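Local coordinates for lipoprotein (Mycoplasma mycoides subsp. capri, PDB 7ADK) that probably acts as a serine protease of the chymotrypsin-like PA clan, at residues T510-E515 / G806-I811; F537-I542 / V773-N778. All coordinates share one frame; numbering follows the deposited sequence.

Contact 1: residues T510-E515 / G806-I811; sequences TDFINE and GQYDLI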
loop_
_atom_site.group_PDB
_atom_site.type_symbol
_atom_site.label_atom_id
_atom_site.label_comp_id
_atom_site.label_asym_id
_atom_site.label_seq_id
_atom_site.Cartn_x
_atom_site.Cartn_y
_atom_site.Cartn_z
ATOM N N THR B 510 12.883 32.684 -13.693
ATOM C CA THR B 510 14.222 32.684 -14.290
ATOM C C THR B 510 14.837 34.073 -14.228
ATOM O O THR B 510 14.216 35.070 -14.584
ATOM C CB THR B 510 14.199 32.212 -15.744
ATOM O OG1 THR B 510 13.182 32.857 -16.479
ATOM C CG2 THR B 510 14.005 30.715 -15.851
ATOM N N ASP B 511 16.087 34.146 -13.787
ATOM C CA ASP B 511 16.945 35.329 -13.872
ATOM C C ASP B 511 16.354 36.607 -13.251
ATOM O O ASP B 511 16.612 37.736 -13.660
ATOM C CB ASP B 511 17.464 35.477 -15.298
ATOM C CG ASP B 511 18.888 36.010 -15.382
ATOM O OD1 ASP B 511 19.648 35.939 -14.403
ATOM O OD2 ASP B 511 19.265 36.510 -16.448
ATOM N N PHE B 512 15.583 36.417 -12.184
ATOM C CA PHE B 512 14.784 37.432 -11.494
ATOM C C PHE B 512 15.569 38.473 -10.680
ATOM O O PHE B 512 14.965 39.413 -10.165
ATOM C CB PHE B 512 13.745 36.714 -10.631
ATOM C CG PHE B 512 14.334 35.919 -9.490
ATOM C CD1 PHE B 512 14.609 36.526 -8.261
ATOM C CD2 PHE B 512 14.605 34.554 -9.670
ATOM C CE1 PHE B 512 15.120 35.762 -7.206
ATOM C CE2 PHE B 512 15.129 33.795 -8.617
ATOM C CZ PHE B 512 15.375 34.396 -7.377
ATOM N N ILE B 513 16.892 38.345 -10.568
ATOM C CA ILE B 513 17.805 39.312 -9.927
ATOM C C ILE B 513 18.502 40.243 -10.942
ATOM O O ILE B 513 19.094 41.246 -10.550
ATOM C CB ILE B 513 18.827 38.526 -9.064
ATOM C CG1 ILE B 513 18.159 37.740 -7.928
ATOM C CG2 ILE B 513 19.934 39.385 -8.445
ATOM C CD1 ILE B 513 17.311 38.544 -6.945
ATOM N N ASN B 514 18.460 39.934 -12.245
ATOM C CA ASN B 514 19.368 40.471 -13.273
ATOM C C ASN B 514 19.113 41.929 -13.742
ATOM O O ASN B 514 19.139 42.239 -14.935
ATOM C CB ASN B 514 19.497 39.440 -14.407
ATOM C CG ASN B 514 20.785 39.533 -15.217
ATOM O OD1 ASN B 514 21.644 40.368 -14.982
ATOM N ND2 ASN B 514 20.987 38.662 -16.174
ATOM N N GLU B 515 18.877 42.836 -12.791
ATOM C CA GLU B 515 19.203 44.255 -12.934
ATOM C C GLU B 515 20.708 44.414 -12.648
ATOM O O GLU B 515 21.288 43.596 -11.959
ATOM C CB GLU B 515 18.338 45.126 -12.002
ATOM C CG GLU B 515 18.654 46.624 -12.130
ATOM C CD GLU B 515 17.650 47.567 -11.458
ATOM O OE1 GLU B 515 17.201 47.304 -10.324
ATOM O OE2 GLU B 515 17.340 48.631 -12.043
ATOM N N GLY B 806 20.529 38.528 -1.558
ATOM C CA GLY B 806 19.558 39.241 -2.379
ATOM C C GLY B 806 18.168 39.299 -1.759
ATOM O O GLY B 806 17.607 38.289 -1.336
ATOM N N GLN B 807 17.577 40.491 -1.751
ATOM C CA GLN B 807 16.227 40.734 -1.250
ATOM C C GLN B 807 15.229 40.782 -2.409
ATOM O O GLN B 807 15.358 41.589 -3.329
ATOM C CB GLN B 807 16.242 42.040 -0.454
ATOM C CG GLN B 807 14.872 42.400 0.120
ATOM C CD GLN B 807 14.824 43.851 0.519
ATOM O OE1 GLN B 807 14.424 44.693 -0.263
ATOM N NE2 GLN B 807 15.257 44.207 1.700
ATOM N N TYR B 808 14.215 39.930 -2.354
ATOM C CA TYR B 808 13.275 39.729 -3.441
ATOM C C TYR B 808 11.933 39.188 -2.947
ATOM O O TYR B 808 11.852 38.504 -1.935
ATOM C CB TYR B 808 13.906 38.805 -4.501
ATOM C CG TYR B 808 14.097 37.349 -4.126
ATOM C CD1 TYR B 808 15.328 36.888 -3.634
ATOM C CD2 TYR B 808 13.046 36.440 -4.323
ATOM C CE1 TYR B 808 15.494 35.535 -3.306
ATOM C CE2 TYR B 808 13.204 35.094 -3.983
ATOM C CZ TYR B 808 14.421 34.638 -3.460
ATOM O OH TYR B 808 14.557 33.347 -3.066
ATOM N N ASP B 809 10.879 39.437 -3.709
ATOM C CA ASP B 809 9.609 38.734 -3.597
ATOM C C ASP B 809 9.130 38.384 -5.006
ATOM O O ASP B 809 8.920 39.275 -5.825
ATOM C CB ASP B 809 8.633 39.604 -2.806
ATOM C CG ASP B 809 7.307 38.917 -2.487
ATOM O OD1 ASP B 809 6.835 38.102 -3.307
ATOM O OD2 ASP B 809 6.747 39.230 -1.416
ATOM N N LEU B 810 9.016 37.097 -5.320
ATOM C CA LEU B 810 8.645 36.628 -6.658
ATOM C C LEU B 810 7.132 36.416 -6.859
ATOM O O LEU B 810 6.710 36.045 -7.946
ATOM C CB LEU B 810 9.597 35.526 -7.174
ATOM C CG LEU B 810 9.956 34.351 -6.266
ATOM C CD1 LEU B 810 8.733 33.503 -6.008
ATOM C CD2 LEU B 810 11.047 33.511 -6.896
ATOM N N ILE B 811 6.307 36.794 -5.878
ATOM C CA ILE B 811 4.849 36.935 -6.000
ATOM C C ILE B 811 4.455 38.419 -6.120
ATOM O O ILE B 811 3.689 38.777 -7.008
ATOM C CB ILE B 811 4.143 36.228 -4.824
ATOM C CG1 ILE B 811 4.502 34.734 -4.725
ATOM C CG2 ILE B 811 2.625 36.415 -4.852
ATOM C CD1 ILE B 811 3.978 33.842 -5.830
#

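Contact 2: residues F537-I542 / V773-N778; sequences FADFAI and VYHASN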
loop_
_atom_site.group_PDB
_atom_site.type_symbol
_atom_site.label_atom_id
_atom_site.label_comp_id
_atom_site.label_asym_id
_atom_site.label_seq_id
_atom_site.Cartn_x
_atom_site.Cartn_y
_atom_site.Cartn_z
ATOM N N PHE B 537 18.195 30.671 -11.450
ATOM C CA PHE B 537 16.754 30.509 -11.270
ATOM C C PHE B 537 16.420 29.933 -9.889
ATOM O O PHE B 537 17.279 29.402 -9.189
ATOM C CB PHE B 537 16.164 29.675 -12.425
ATOM C CG PHE B 537 16.161 28.179 -12.218
ATOM C CD1 PHE B 537 14.956 27.469 -12.202
ATOM C CD2 PHE B 537 17.357 27.484 -11.999
ATOM C CE1 PHE B 537 14.952 26.093 -11.946
ATOM C CE2 PHE B 537 17.353 26.112 -11.734
ATOM C CZ PHE B 537 16.145 25.416 -11.700
ATOM N N ALA B 538 15.161 30.014 -9.489
ATOM C CA ALA B 538 14.609 29.210 -8.398
ATOM C C ALA B 538 13.528 28.293 -8.953
ATOM O O ALA B 538 12.740 28.757 -9.774
ATOM C CB ALA B 538 14.042 30.138 -7.345
ATOM N N ASP B 539 13.466 27.030 -8.550
ATOM C CA ASP B 539 12.535 26.078 -9.160
ATOM C C ASP B 539 11.073 26.320 -8.718
ATOM O O ASP B 539 10.525 25.637 -7.862
ATOM C CB ASP B 539 13.051 24.650 -8.939
ATOM C CG ASP B 539 12.422 23.618 -9.885
ATOM O OD1 ASP B 539 11.913 24.003 -10.952
ATOM O OD2 ASP B 539 12.398 22.414 -9.558
ATOM N N PHE B 540 10.434 27.333 -9.297
ATOM C CA PHE B 540 9.045 27.753 -9.063
ATOM C C PHE B 540 8.405 28.301 -10.359
ATOM O O PHE B 540 9.027 29.099 -11.055
ATOM C CB PHE B 540 9.012 28.798 -7.941
ATOM C CG PHE B 540 7.687 29.516 -7.792
ATOM C CD1 PHE B 540 6.520 28.797 -7.497
ATOM C CD2 PHE B 540 7.604 30.897 -8.008
ATOM C CE1 PHE B 540 5.280 29.447 -7.424
ATOM C CE2 PHE B 540 6.367 31.555 -7.920
ATOM C CZ PHE B 540 5.208 30.829 -7.621
ATOM N N ALA B 541 7.177 27.912 -10.683
ATOM C CA ALA B 541 6.470 28.377 -11.868
ATOM C C ALA B 541 4.969 28.514 -11.599
ATOM O O ALA B 541 4.452 27.882 -10.685
ATOM C CB ALA B 541 6.779 27.423 -13.020
ATOM N N ILE B 542 4.259 29.324 -12.375
ATOM C CA ILE B 542 2.816 29.537 -12.204
ATOM C C ILE B 542 2.077 29.248 -13.506
ATOM O O ILE B 542 2.322 29.895 -14.519
ATOM C CB ILE B 542 2.503 30.944 -11.672
ATOM C CG1 ILE B 542 3.341 31.271 -10.426
ATOM C CG2 ILE B 542 1.000 31.076 -11.382
ATOM C CD1 ILE B 542 3.187 32.697 -9.935
ATOM N N VAL B 773 8.292 26.310 -1.666
ATOM C CA VAL B 773 7.910 25.340 -2.702
ATOM C C VAL B 773 8.918 24.207 -2.776
ATOM O O VAL B 773 10.043 24.426 -3.195
ATOM C CB VAL B 773 7.817 25.996 -4.090
ATOM C CG1 VAL B 773 7.029 25.078 -5.008
ATOM C CG2 VAL B 773 7.173 27.367 -4.047
ATOM N N TYR B 774 8.556 22.988 -2.403
ATOM C CA TYR B 774 9.463 21.843 -2.443
ATOM C C TYR B 774 9.745 21.370 -3.865
ATOM O O TYR B 774 8.830 21.279 -4.686
ATOM C CB TYR B 774 8.875 20.715 -1.623
ATOM C CG TYR B 774 9.792 19.542 -1.436
ATOM C CD1 TYR B 774 10.700 19.547 -0.365
ATOM C CD2 TYR B 774 9.670 18.417 -2.270
ATOM C CE1 TYR B 774 11.444 18.393 -0.089
ATOM C CE2 TYR B 774 10.425 17.268 -2.001
ATOM C CZ TYR B 774 11.299 17.251 -0.898
ATOM O OH TYR B 774 11.926 16.103 -0.564
ATOM N N HIS B 775 10.995 21.004 -4.159
ATOM C CA HIS B 775 11.372 20.569 -5.515
ATOM C C HIS B 775 12.385 19.426 -5.625
ATOM O O HIS B 775 12.291 18.659 -6.577
ATOM C CB HIS B 775 11.828 21.764 -6.349
ATOM C CG HIS B 775 13.220 22.256 -6.062
ATOM N ND1 HIS B 775 13.577 23.165 -5.078
ATOM C CD2 HIS B 775 14.340 21.891 -6.743
ATOM C CE1 HIS B 775 14.896 23.333 -5.202
ATOM N NE2 HIS B 775 15.378 22.583 -6.189
ATOM N N ALA B 776 13.305 19.260 -4.683
ATOM C CA ALA B 776 14.311 18.201 -4.712
ATOM C C ALA B 776 14.237 17.339 -3.461
ATOM O O ALA B 776 14.070 17.869 -2.371
ATOM C CB ALA B 776 15.686 18.820 -4.869
ATOM N N SER B 777 14.410 16.027 -3.599
ATOM C CA SER B 777 14.435 15.069 -2.485
ATOM C C SER B 777 15.784 14.393 -2.321
ATOM O O SER B 777 16.497 14.171 -3.296
ATOM C CB SER B 777 13.400 13.964 -2.666
ATOM O OG SER B 777 12.109 14.497 -2.762
ATOM N N ASN B 778 16.110 14.012 -1.097
ATOM C CA ASN B 778 17.227 13.150 -0.776
ATOM C C ASN B 778 16.803 12.174 0.325
ATOM O O ASN B 778 16.834 12.477 1.512
ATOM C CB ASN B 778 18.409 14.045 -0.408
ATOM C CG ASN B 778 19.683 13.271 -0.194
ATOM O OD1 ASN B 778 19.702 12.092 0.128
ATOM N ND2 ASN B 778 20.799 13.918 -0.356
#

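Contact 1: residues T510-E515 / G806-I811
Tyr808 offers one face of its ring to the edge of Phe512, an edge-to-face pair with centroids 4.7 Å apart and planes at 58°. Phe512 CE1 is the probing atom, suspended over the centre of the tyrosine ring and 3.6 Å from Tyr808 CG. Phe512 can make this approach because its CG lies between the backbone N and the carbonyl carbon (chi1 66°), projecting the ring out of the type I turn from Asp511 to Asn514. Ile513, next in that turn, brings its CD1 to 4.2 Å from Tyr808 CB, the two side chains crossing at about a right angle. The phenol's far end reaches beyond both segments, its OH hydrogen-bonded to the backbone N of Leu745. Strand 807-809 runs antiparallel to strand 783-792 in the mixed sheet of what is probably a chymotrypsin-like protease fold. The turn packs on this strand through apolar side chains. Asp809 points away and forms an Asx turn, receiving Ile811 N on OD1 at 2.9 Å, while its OD2 forms a salt bridge with Arg790. At Leu810 the contact resumes: CD2 lies over a face of the Phe512 ring, 4.4 Å from Phe512 CE2.

Contact 2: residues F537-I542 / V773-N778
Asp539 OD2 accepts hydrogen bonds from two groups beyond these segments, His450 ND1 and Asn448 ND2, and the same Asp539 OD2 lies 3.3 Å from His775 CB, a van der Waals approach. The two donors converge on one oxygen and, with a further bond at OD1, probably limit the carboxylate's rotation; His775 adds a wall rather than another bond. Asp539 CB sits over one face of the imidazole, displaced toward the rim, in a CH-pi contact 3.9 Å from the ring centroid and 19° off the ring normal. Carboxylate and imidazole planes stand almost perpendicular, at 87°. It is the methylene that lies over the face, while OD2 lies obliquely beyond the ring, near CB and CD2, and the ring nitrogens keep their distance: Asp539 OD2 and His775 NE2 are 4.5 Å apart. A chi1 of 77° turns the imidazole back over its own backbone, beside the Asp539 methylene; Asn742, Glu746 and Val787 also touch this side chain.

One residue further on, Phe540 lies roughly square to Val773. Its CD1 meets Val773 CG2 at 3.8 Å, an oblique approach to the aromatic ring. Trp427 and Phe789 touch both of these side chains, making the pair part of a wider apolar cluster.

Asp539 is the centre of an inverse gamma turn that leads into strand 541-546 of the antiparallel sheet, whereas Val773 and His775 belong to strand 769-778 of the mixed sheet. The contact therefore spans two sheets, with the aspartate carried by the connection between them. An aspartate oxygen bonded to a histidine ND1 at such a junction is consistent with the Asp-His pair of the catalytic triad in PA-clan serine proteases, where two beta-barrels meet at the active site.

Contacts 1 and 2, with centres about 15 Å apart, share an apolar core. Leu810 of contact 1 places CD1 3.5 Å from CD2 of Phe540 in contact 2, and Ile811 CD1 comes within 3.7 Å of Phe540 CZ. Phe512 also reaches across, its CE2 lying 3.9 Å from Ala538 N, just before the putative triad aspartate. Phe789, on strand 783-792, touches Leu810, Ile811, Phe540 and Val773, and so joins the two contacts through one strand of the mixed sheet. Contact 2 holds the probable active-site carboxylate, whereas contact 1 is a neighbouring hydrophobic layer whose segments bracket those of contact 2 in sequence.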